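Local coordinates for glutamate--LysW ligase ArgX (PDB 3VPB), which catalyses the ATP-dependent joining of the amino group of glutamate to the gamma-carboxyl group of the C-terminal glutamate of the carrier protein LysW, in arginine biosynthesis, at the interface of chains A and C and the interface of chains A and B. Coordinates in Å, arbitrary orientation; residue numbers count along the deposited sequence, not the author numbering. Chains: chain A/B, Putative acetylornithine deacetylase; chain C, Alpha-aminoadipate carrier protein lysW.

Contact 1: the interface of chains A and C. Residues chain A 11, 55-58, 132-133, 135, 254; chain C 50-56.
The extended C-terminal tail of LysW, C:Val50 to C:Glu56, lies against loops of A:Val55-A:Ser56, A:Ser132-A:Arg135 and A:Val254 and the start of helix 57-69 of this ATP-grasp ligase. The tail carries the EDWGE motif, residues C:Glu52 to C:Glu56, whose last glutamate, C:Glu56, supplies the gamma-carboxyl group that is joined to the amino group of glutamate. An antiparallel bridge pairs C:Trp54 with A:Ser56, and C:Gly55 N donates almost straight (168°) to A:Val55 O at 2.8 Å. C:Asp53 has its CG in the crowded position between N and the carbonyl carbon (chi1 71°), which brings OD2 to two donors: A:Ser56 OG on the syn lone pair, at 2.6 Å, and A:Tyr58 N on the anti one, at 2.9 Å. A:Met57 N bonds the backbone C:Asp53 O, from above the carbonyl plane; A:Tyr58 N, at the start of helix 57-69, would probably help to stabilise the carboxylate charge. A:Arg135, bent at chi3 (50°), puts NH1 and NH2 end-on to C:Trp54 O, which lies in the guanidinium plane; NH2, the shorter at 2.8 Å, uses a carbonyl lone pair. A:Arg135 NH2 also donates to C:Glu52 O, 2.9 Å away, from above that carbonyl plane, and NE is linked to the same oxygen through water 2. An alanine here would remove these bonds and would probably loosen the tail between C:Glu52 and C:Trp54. C:Gly55 CA sits over the six-membered ring of A:Trp133, 3.7 Å from its centroid, a CH-pi contact. The C:Trp54 ring takes A:Val55 CG1 on one face and its own chain's C:Val50 CA and C:Gly51 N on the other. At the terminus A:Ser132 OG, anti to its backbone N, accepts from C:Glu56 N at 2.8 Å, while A:Val254 N donates in plane to C:Glu56 O. Water 1 joins A:Arg11 NH1 and NH2 to C:Gly55 O and A:Val254 O.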
ATOM      1  N   ARG A  11      21.695   7.139  13.756  1.00 22.50           N
ATOM      2  CA  ARG A  11      22.539   5.942  13.717  1.00 21.98           C
ATOM      3  C   ARG A  11      23.939   6.311  14.143  1.00 20.67           C
ATOM      4  O   ARG A  11      24.240   7.470  14.404  1.00 19.19           O
ATOM      5  CB  ARG A  11      22.630   5.366  12.304  1.00 22.02           C
ATOM      6  CG  ARG A  11      21.333   5.232  11.583  1.00 24.93           C
ATOM      7  CD  ARG A  11      21.606   5.172  10.115  1.00 25.58           C
ATOM      8  NE  ARG A  11      21.646   6.510   9.530  1.00 26.01           N
ATOM      9  CZ  ARG A  11      21.550   6.743   8.231  1.00 24.89           C
ATOM     10  NH1 ARG A  11      21.419   5.704   7.403  1.00 24.93           N
ATOM     11  NH2 ARG A  11      21.547   7.996   7.761  1.00 23.16           N
ATOM     12  N   VAL A  55      17.283   9.017   7.293  1.00 16.01           N
ATOM     13  CA  VAL A  55      17.293   7.661   6.716  1.00 17.05           C
ATOM     14  C   VAL A  55      16.236   7.560   5.621  1.00 17.02           C
ATOM     15  O   VAL A  55      16.418   6.817   4.651  1.00 17.21           O
ATOM     16  CB  VAL A  55      17.000   6.604   7.811  1.00 17.55           C
ATOM     17  CG1 VAL A  55      17.051   5.152   7.244  1.00 18.78           C
ATOM     18  CG2 VAL A  55      17.992   6.723   8.963  1.00 18.83           C
ATOM     19  N   SER A  56      15.117   8.276   5.802  1.00 16.56           N
ATOM     20  CA  SER A  56      14.073   8.366   4.769  1.00 16.31           C
ATOM     21  C   SER A  56      14.568   9.282   3.653  1.00 16.32           C
ATOM     22  O   SER A  56      14.876  10.458   3.889  1.00 16.37           O
ATOM     23  CB  SER A  56      12.761   8.913   5.353  1.00 16.47           C
ATOM     24  OG  SER A  56      11.909   9.347   4.298  1.00 17.62           O
ATOM     25  N   MET A  57      14.639   8.752   2.443  1.00 15.94           N
ATOM     26  CA  MET A  57      15.053   9.560   1.302  1.00 16.81           C
ATOM     27  C   MET A  57      14.083  10.751   1.074  1.00 16.21           C
ATOM     28  O   MET A  57      14.520  11.853   0.747  1.00 14.43           O
ATOM     29  CB  MET A  57      15.161   8.709   0.059  1.00 17.88           C
ATOM     30  CG  MET A  57      15.750   9.521  -1.098  1.00 22.05           C
ATOM     31  SD  MET A  57      14.401  10.161  -2.075  1.00 33.27           S
ATOM     32  CE  MET A  57      14.349   8.707  -3.151  1.00 26.69           C
ATOM     33  N   TYR A  58      12.783  10.533   1.266  1.00 16.43           N
ATOM     34  CA  TYR A  58      11.820  11.651   1.082  1.00 16.65           C
ATOM     35  C   TYR A  58      12.028  12.730   2.162  1.00 16.17           C
ATOM     36  O   TYR A  58      11.949  13.939   1.883  1.00 16.41           O
ATOM     37  CB  TYR A  58      10.374  11.141   1.070  1.00 16.90           C
ATOM     38  CG  TYR A  58      10.029  10.336  -0.161  1.00 19.51           C
ATOM     39  CD1 TYR A  58      10.249  10.847  -1.438  1.00 24.15           C
ATOM     40  CD2 TYR A  58       9.446   9.080  -0.048  1.00 22.05           C
ATOM     41  CE1 TYR A  58       9.947  10.097  -2.580  1.00 26.56           C
ATOM     42  CE2 TYR A  58       9.131   8.329  -1.181  1.00 25.34           C
ATOM     43  CZ  TYR A  58       9.374   8.849  -2.441  1.00 25.41           C
ATOM     44  OH  TYR A  58       9.065   8.113  -3.575  1.00 27.95           O
ATOM     45  N   SER A 132      17.188   1.066  -1.060  1.00 19.63           N
ATOM     46  CA  SER A 132      18.547   0.968  -0.548  1.00 19.47           C
ATOM     47  C   SER A 132      18.664  -0.386   0.146  1.00 19.49           C
ATOM     48  O   SER A 132      17.668  -1.113   0.250  1.00 18.16           O
ATOM     49  CB  SER A 132      18.809   2.123   0.434  1.00 20.31           C
ATOM     50  OG  SER A 132      20.171   2.174   0.848  1.00 22.65           O
ATOM     51  N   TRP A 133      19.867  -0.726   0.604  1.00 18.93           N
ATOM     52  CA  TRP A 133      20.113  -1.947   1.400  1.00 19.71           C
ATOM     53  C   TRP A 133      19.754  -3.262   0.697  1.00 18.28           C
ATOM     54  O   TRP A 133      19.549  -4.286   1.346  1.00 18.19           O
ATOM     55  CB  TRP A 133      19.387  -1.890   2.756  1.00 19.26           C
ATOM     56  CG  TRP A 133      19.744  -0.733   3.639  1.00 20.56           C
ATOM     57  CD1 TRP A 133      20.969  -0.126   3.771  1.00 22.10           C
ATOM     58  CD2 TRP A 133      18.874  -0.081   4.572  1.00 21.23           C
ATOM     59  NE1 TRP A 133      20.901   0.881   4.708  1.00 21.99           N
ATOM     60  CE2 TRP A 133      19.635   0.915   5.231  1.00 22.56           C
ATOM     61  CE3 TRP A 133      17.528  -0.256   4.933  1.00 22.29           C
ATOM     62  CZ2 TRP A 133      19.085   1.757   6.203  1.00 24.95           C
ATOM     63  CZ3 TRP A 133      16.984   0.588   5.906  1.00 23.30           C
ATOM     64  CH2 TRP A 133      17.765   1.572   6.529  1.00 25.32           C
ATOM     65  N   ARG A 135      17.087  -3.870  -1.001  1.00 15.01           N
ATOM     66  CA  ARG A 135      15.639  -4.106  -0.958  1.00 15.38           C
ATOM     67  C   ARG A 135      15.054  -4.182  -2.380  1.00 14.35           C
ATOM     68  O   ARG A 135      15.209  -3.256  -3.195  1.00 13.96           O
ATOM     69  CB  ARG A 135      14.958  -3.001  -0.136  1.00 15.72           C
ATOM     70  CG  ARG A 135      13.603  -3.363   0.462  1.00 20.72           C
ATOM     71  CD  ARG A 135      13.214  -2.335   1.549  1.00 18.23           C
ATOM     72  NE  ARG A 135      13.359  -0.961   1.056  1.00 20.06           N
ATOM     73  CZ  ARG A 135      14.263  -0.087   1.487  1.00 19.88           C
ATOM     74  NH1 ARG A 135      15.126  -0.421   2.437  1.00 22.94           N
ATOM     75  NH2 ARG A 135      14.315   1.130   0.960  1.00 20.26           N
ATOM     76  N   VAL A 254      22.815   9.874   1.026  1.00 20.36           N
ATOM     77  CA  VAL A 254      22.997   9.922   2.490  1.00 19.85           C
ATOM     78  C   VAL A 254      23.856   8.714   2.891  1.00 19.49           C
ATOM     79  O   VAL A 254      23.365   7.726   3.427  1.00 19.34           O
ATOM     80  CB  VAL A 254      21.661   9.915   3.301  1.00 19.52           C
ATOM     81  CG1 VAL A 254      21.962  10.139   4.841  1.00 18.86           C
ATOM     82  CG2 VAL A 254      20.689  10.991   2.808  1.00 20.49           C
TER
ATOM     83  N   VAL C  50      10.379   0.285   8.814  1.00 29.27           N
ATOM     84  CA  VAL C  50      11.206   0.583   7.647  1.00 28.15           C
ATOM     85  C   VAL C  50      10.331   0.998   6.453  1.00 27.40           C
ATOM     86  O   VAL C  50       9.371   0.310   6.119  1.00 27.50           O
ATOM     87  CB  VAL C  50      12.151  -0.606   7.312  1.00 29.23           C
ATOM     88  CG1 VAL C  50      12.836  -0.418   5.969  1.00 28.78           C
ATOM     89  CG2 VAL C  50      13.208  -0.765   8.407  1.00 28.12           C
ATOM     90  N   GLY C  51      10.643   2.143   5.839  1.00 25.26           N
ATOM     91  CA  GLY C  51       9.860   2.622   4.697  1.00 23.35           C
ATOM     92  C   GLY C  51      10.473   2.156   3.396  1.00 22.14           C
ATOM     93  O   GLY C  51      11.631   1.754   3.359  1.00 21.44           O
ATOM     94  N   GLU C  52       9.708   2.233   2.312  1.00 20.90           N
ATOM     95  CA  GLU C  52      10.211   1.762   1.027  1.00 20.88           C
ATOM     96  C   GLU C  52      11.293   2.699   0.477  1.00 20.64           C
ATOM     97  O   GLU C  52      12.041   2.317  -0.434  1.00 20.96           O
ATOM     98  CB  GLU C  52       9.046   1.602   0.030  1.00 20.57           C
ATOM     99  CG  GLU C  52       8.647   2.886  -0.697  1.00 22.75           C
ATOM    100  CD  GLU C  52       7.780   3.850   0.114  1.00 23.78           C
ATOM    101  OE1 GLU C  52       7.507   3.593   1.312  1.00 25.26           O
ATOM    102  OE2 GLU C  52       7.389   4.890  -0.470  1.00 21.64           O
ATOM    103  N   ASP C  53      11.403   3.887   1.073  1.00 20.22           N
ATOM    104  CA  ASP C  53      12.423   4.886   0.701  1.00 20.71           C
ATOM    105  C   ASP C  53      13.595   4.979   1.711  1.00 21.09           C
ATOM    106  O   ASP C  53      14.443   5.890   1.631  1.00 20.37           O
ATOM    107  CB  ASP C  53      11.750   6.257   0.563  1.00 20.86           C
ATOM    108  CG  ASP C  53      11.322   6.839   1.905  1.00 20.94           C
ATOM    109  OD1 ASP C  53      10.779   6.100   2.764  1.00 21.07           O
ATOM    110  OD2 ASP C  53      11.531   8.055   2.101  1.00 22.05           O
ATOM    111  N   TRP C  54      13.654   4.045   2.657  1.00 21.68           N
ATOM    112  CA  TRP C  54      14.718   4.061   3.684  1.00 23.21           C
ATOM    113  C   TRP C  54      16.082   3.584   3.208  1.00 24.27           C
ATOM    114  O   TRP C  54      16.196   2.574   2.522  1.00 24.43           O
ATOM    115  CB  TRP C  54      14.321   3.210   4.892  1.00 23.07           C
ATOM    116  CG  TRP C  54      13.402   3.893   5.839  1.00 23.47           C
ATOM    117  CD1 TRP C  54      12.448   4.837   5.534  1.00 23.24           C
ATOM    118  CD2 TRP C  54      13.334   3.697   7.254  1.00 24.90           C
ATOM    119  NE1 TRP C  54      11.793   5.230   6.676  1.00 23.11           N
ATOM    120  CE2 TRP C  54      12.317   4.553   7.746  1.00 25.07           C
ATOM    121  CE3 TRP C  54      14.038   2.884   8.162  1.00 27.87           C
ATOM    122  CZ2 TRP C  54      11.988   4.623   9.109  1.00 27.62           C
ATOM    123  CZ3 TRP C  54      13.710   2.958   9.516  1.00 27.92           C
ATOM    124  CH2 TRP C  54      12.694   3.822   9.971  1.00 29.25           C
ATOM    125  N   GLY C  55      17.122   4.293   3.625  1.00 25.49           N
ATOM    126  CA  GLY C  55      18.482   3.830   3.436  1.00 26.91           C
ATOM    127  C   GLY C  55      19.397   4.957   3.050  1.00 28.41           C
ATOM    128  O   GLY C  55      19.228   6.088   3.505  1.00 28.82           O
ATOM    129  N   GLU C  56      20.383   4.635   2.225  1.00 29.89           N
ATOM    130  CA  GLU C  56      21.340   5.618   1.736  1.00 31.44           C
ATOM    131  C   GLU C  56      20.810   6.373   0.530  1.00 32.69           C
ATOM    132  O   GLU C  56      21.268   7.492   0.222  1.00 33.20           O
ATOM    133  CB  GLU C  56      22.610   4.921   1.297  1.00 31.42           C
ATOM    134  CG  GLU C  56      23.390   4.311   2.382  1.00 31.48           C
ATOM    135  CD  GLU C  56      24.843   4.275   2.009  1.00 31.07           C
ATOM    136  OE1 GLU C  56      25.518   3.386   2.496  1.00 26.81           O
ATOM    137  OE2 GLU C  56      25.301   5.139   1.210  1.00 31.43           O
ATOM    138  OXT GLU C  56      19.952   5.835  -0.187  1.00 33.68           O
TER
HETATM  139  O   HOH W   1      21.292   6.961   4.944  1.00 23.61           O
HETATM  140  O   HOH W   2      11.971  -0.288  -1.228  1.00 25.01           O

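Contact 2: the interface of chains A and B. Residues chain A 142-145, 147; chain B 139, 141, 197-199.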
ATOM      1  N   ASP A 142      15.046 -17.412 -14.713  1.00 20.38           N
ATOM      2  CA  ASP A 142      14.152 -18.024 -15.693  1.00 20.51           C
ATOM      3  C   ASP A 142      12.806 -17.324 -15.680  1.00 19.81           C
ATOM      4  O   ASP A 142      12.553 -16.446 -14.846  1.00 18.94           O
ATOM      5  CB  ASP A 142      13.955 -19.498 -15.374  1.00 21.49           C
ATOM      6  CG  ASP A 142      13.465 -19.708 -13.973  1.00 24.69           C
ATOM      7  OD1 ASP A 142      12.279 -19.424 -13.706  1.00 24.75           O
ATOM      8  OD2 ASP A 142      14.281 -20.132 -13.112  1.00 32.17           O
ATOM      9  N   VAL A 143      11.949 -17.730 -16.614  1.00 19.51           N
ATOM     10  CA  VAL A 143      10.670 -17.070 -16.818  1.00 20.59           C
ATOM     11  C   VAL A 143       9.696 -17.267 -15.637  1.00 19.76           C
ATOM     12  O   VAL A 143       8.905 -16.377 -15.393  1.00 20.40           O
ATOM     13  CB  VAL A 143      10.018 -17.469 -18.163  1.00 20.25           C
ATOM     14  CG1 VAL A 143       9.535 -18.901 -18.107  1.00 23.11           C
ATOM     15  CG2 VAL A 143       8.851 -16.524 -18.497  1.00 23.40           C
ATOM     16  N   PHE A 144       9.756 -18.406 -14.925  1.00 19.20           N
ATOM     17  CA  PHE A 144       8.890 -18.595 -13.739  1.00 19.07           C
ATOM     18  C   PHE A 144       9.205 -17.554 -12.666  1.00 18.54           C
ATOM     19  O   PHE A 144       8.304 -16.890 -12.138  1.00 18.84           O
ATOM     20  CB  PHE A 144       9.038 -19.985 -13.084  1.00 19.03           C
ATOM     21  CG  PHE A 144       8.527 -21.126 -13.904  1.00 19.81           C
ATOM     22  CD1 PHE A 144       7.865 -20.931 -15.116  1.00 20.44           C
ATOM     23  CD2 PHE A 144       8.680 -22.427 -13.427  1.00 21.45           C
ATOM     24  CE1 PHE A 144       7.420 -22.019 -15.879  1.00 22.12           C
ATOM     25  CE2 PHE A 144       8.204 -23.519 -14.173  1.00 22.70           C
ATOM     26  CZ  PHE A 144       7.568 -23.313 -15.381  1.00 23.23           C
ATOM     27  N   GLU A 145      10.494 -17.429 -12.342  1.00 18.62           N
ATOM     28  CA  GLU A 145      10.983 -16.400 -11.420  1.00 18.08           C
ATOM     29  C   GLU A 145      10.571 -15.000 -11.868  1.00 17.34           C
ATOM     30  O   GLU A 145      10.138 -14.198 -11.047  1.00 15.34           O
ATOM     31  CB  GLU A 145      12.508 -16.467 -11.320  1.00 18.75           C
ATOM     32  CG  GLU A 145      13.117 -15.700 -10.149  1.00 20.48           C
ATOM     33  CD  GLU A 145      14.507 -16.229  -9.784  1.00 22.89           C
ATOM     34  OE1 GLU A 145      15.296 -16.609 -10.694  1.00 23.74           O
ATOM     35  OE2 GLU A 145      14.823 -16.256  -8.574  1.00 28.34           O
ATOM     36  N   LYS A 147       8.094 -14.083 -13.869  1.00 15.57           N
ATOM     37  CA  LYS A 147       6.642 -13.892 -13.793  1.00 15.89           C
ATOM     38  C   LYS A 147       6.186 -13.616 -12.370  1.00 15.85           C
ATOM     39  O   LYS A 147       5.339 -12.754 -12.152  1.00 14.16           O
ATOM     40  CB  LYS A 147       5.877 -15.102 -14.355  1.00 15.99           C
ATOM     41  CG  LYS A 147       5.841 -15.109 -15.887  1.00 19.89           C
ATOM     42  CD  LYS A 147       5.018 -16.286 -16.414  1.00 22.60           C
ATOM     43  CE  LYS A 147       5.101 -16.342 -17.941  1.00 28.17           C
ATOM     44  NZ  LYS A 147       4.314 -17.494 -18.501  1.00 29.03           N
TER
ATOM     45  N   LEU B 139       6.665 -20.516  -7.152  1.00 15.54           N
ATOM     46  CA  LEU B 139       7.475 -21.731  -7.087  1.00 15.28           C
ATOM     47  C   LEU B 139       8.885 -21.302  -6.706  1.00 16.14           C
ATOM     48  O   LEU B 139       9.596 -20.692  -7.512  1.00 17.30           O
ATOM     49  CB  LEU B 139       7.427 -22.475  -8.428  1.00 15.32           C
ATOM     50  CG  LEU B 139       8.287 -23.730  -8.612  1.00 15.85           C
ATOM     51  CD1 LEU B 139       7.958 -24.755  -7.518  1.00 20.45           C
ATOM     52  CD2 LEU B 139       8.064 -24.313 -10.024  1.00 19.89           C
ATOM     53  N   ARG B 141      12.672 -21.912  -5.888  1.00 17.70           N
ATOM     54  CA  ARG B 141      13.683 -22.903  -6.283  1.00 19.94           C
ATOM     55  C   ARG B 141      14.938 -22.910  -5.449  1.00 19.57           C
ATOM     56  O   ARG B 141      15.664 -23.918  -5.439  1.00 20.01           O
ATOM     57  CB  ARG B 141      14.110 -22.688  -7.727  1.00 20.26           C
ATOM     58  CG  ARG B 141      13.517 -23.676  -8.675  1.00 26.24           C
ATOM     59  CD  ARG B 141      12.214 -23.167  -9.236  1.00 32.36           C
ATOM     60  NE  ARG B 141      12.209 -23.227 -10.697  1.00 37.12           N
ATOM     61  CZ  ARG B 141      12.166 -22.161 -11.501  1.00 38.75           C
ATOM     62  NH1 ARG B 141      12.160 -22.354 -12.812  1.00 41.48           N
ATOM     63  NH2 ARG B 141      12.126 -20.906 -11.015  1.00 38.17           N
ATOM     64  N   ASN B 197       5.503 -22.613 -20.210  1.00 24.28           N
ATOM     65  CA  ASN B 197       5.994 -21.448 -19.447  1.00 24.34           C
ATOM     66  C   ASN B 197       5.162 -21.145 -18.209  1.00 23.86           C
ATOM     67  O   ASN B 197       5.184 -20.025 -17.683  1.00 24.12           O
ATOM     68  CB  ASN B 197       6.129 -20.191 -20.340  1.00 25.94           C
ATOM     69  CG  ASN B 197       7.121 -20.383 -21.492  1.00 27.88           C
ATOM     70  OD1 ASN B 197       8.231 -20.905 -21.311  1.00 30.09           O
ATOM     71  ND2 ASN B 197       6.725 -19.937 -22.685  1.00 31.91           N
ATOM     72  N   GLU B 198       4.419 -22.146 -17.734  1.00 23.00           N
ATOM     73  CA  GLU B 198       3.698 -22.001 -16.471  1.00 22.19           C
ATOM     74  C   GLU B 198       3.957 -23.103 -15.500  1.00 20.78           C
ATOM     75  O   GLU B 198       4.399 -24.194 -15.883  1.00 20.19           O
ATOM     76  CB  GLU B 198       2.187 -21.854 -16.682  1.00 21.65           C
ATOM     77  CG  GLU B 198       1.756 -20.416 -16.773  1.00 22.04           C
ATOM     78  CD  GLU B 198       1.869 -19.652 -15.440  1.00 22.62           C
ATOM     79  OE1 GLU B 198       1.688 -18.403 -15.444  1.00 21.11           O
ATOM     80  OE2 GLU B 198       2.097 -20.291 -14.387  1.00 22.12           O
ATOM     81  N   TRP B 199       3.718 -22.784 -14.230  1.00 20.70           N
ATOM     82  CA  TRP B 199       3.655 -23.784 -13.161  1.00 19.91           C
ATOM     83  C   TRP B 199       2.243 -23.854 -12.571  1.00 19.69           C
ATOM     84  O   TRP B 199       1.973 -24.676 -11.681  1.00 20.25           O
ATOM     85  CB  TRP B 199       4.705 -23.498 -12.059  1.00 20.13           C
ATOM     86  CG  TRP B 199       4.449 -22.219 -11.283  1.00 19.56           C
ATOM     87  CD1 TRP B 199       3.907 -22.115 -10.036  1.00 18.29           C
ATOM     88  CD2 TRP B 199       4.727 -20.874 -11.710  1.00 18.84           C
ATOM     89  NE1 TRP B 199       3.815 -20.791  -9.660  1.00 18.41           N
ATOM     90  CE2 TRP B 199       4.318 -20.009 -10.663  1.00 18.43           C
ATOM     91  CE3 TRP B 199       5.274 -20.315 -12.872  1.00 18.63           C
ATOM     92  CZ2 TRP B 199       4.423 -18.613 -10.753  1.00 19.21           C
ATOM     93  CZ3 TRP B 199       5.374 -18.933 -12.967  1.00 20.19           C
ATOM     94  CH2 TRP B 199       4.971 -18.092 -11.901  1.00 19.48           C
TER
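A:Phe144, in the first turn of helix 143-153, lays one face of its ring against B:Trp199 of a second ligase subunit, with B:Arg141 near the rim at CD2, forming part of a two-fold interface in this RimK-family homotetramer. B:Trp199 passes it in the opposite direction, so that the rim atom CE3 lies over one face of the phenyl ring, 3.5 Å from A:Phe144 CD1. A:Phe144 CZ comes to 3.3 Å from the backbone oxygen B:Glu198 O, and B:Leu139 CD2 lies 3.9 Å from A:Phe144 CD2, the two side chains side by side. B:Arg141 crosses the phenylalanine at about a right angle, its guanidinium plane turned 28° from the ring. It meets A:Asp142 tip to tip in a salt bridge, with carboxylate and guanidinium planes 73° apart; this twist gives a skewed grip. B:Arg141 NH2 donates to the syn lone pair of A:Asp142 OD1 at 3.1 Å, whereas the NH1 bond to the same oxygen is weak. Further along the helix, the extended A:Lys147 chain carries NZ across to B:Asn197 O, 2.8 Å away and above the carbonyl plane, while its CB touches the edge of the B:Trp199 indole. In the second shell, A:Asp142 OD1 accepts from A:Glu145 N at 3.0 Å (172°), met from above the carboxylate plane, so the aspartate caps the start of helix 143-153 and is held in place for the arginine. On the other subunit, B:Glu198 OE2 accepts from B:Trp199 N at 3.0 Å and covers one indole face; B:Leu139 CB covers the opposite one.

The C-alpha centres of contact 1 and contact 2 are about 30 Å apart, and the two patches have no residue in common, although chain A serves both. Contact 1 holds a carrier protein at the catalytic side of one subunit; contact 2 joins that subunit to a neighbour. Along the sequence they come close: the loop of A:Ser132 to A:Arg135 in contact 1 is followed by strand 138-140 and then helix 143-153 of contact 2. This separation suggests that subunits can associate and receive LysW at once, as the deposited assembly of four ligase chains with two carriers shows.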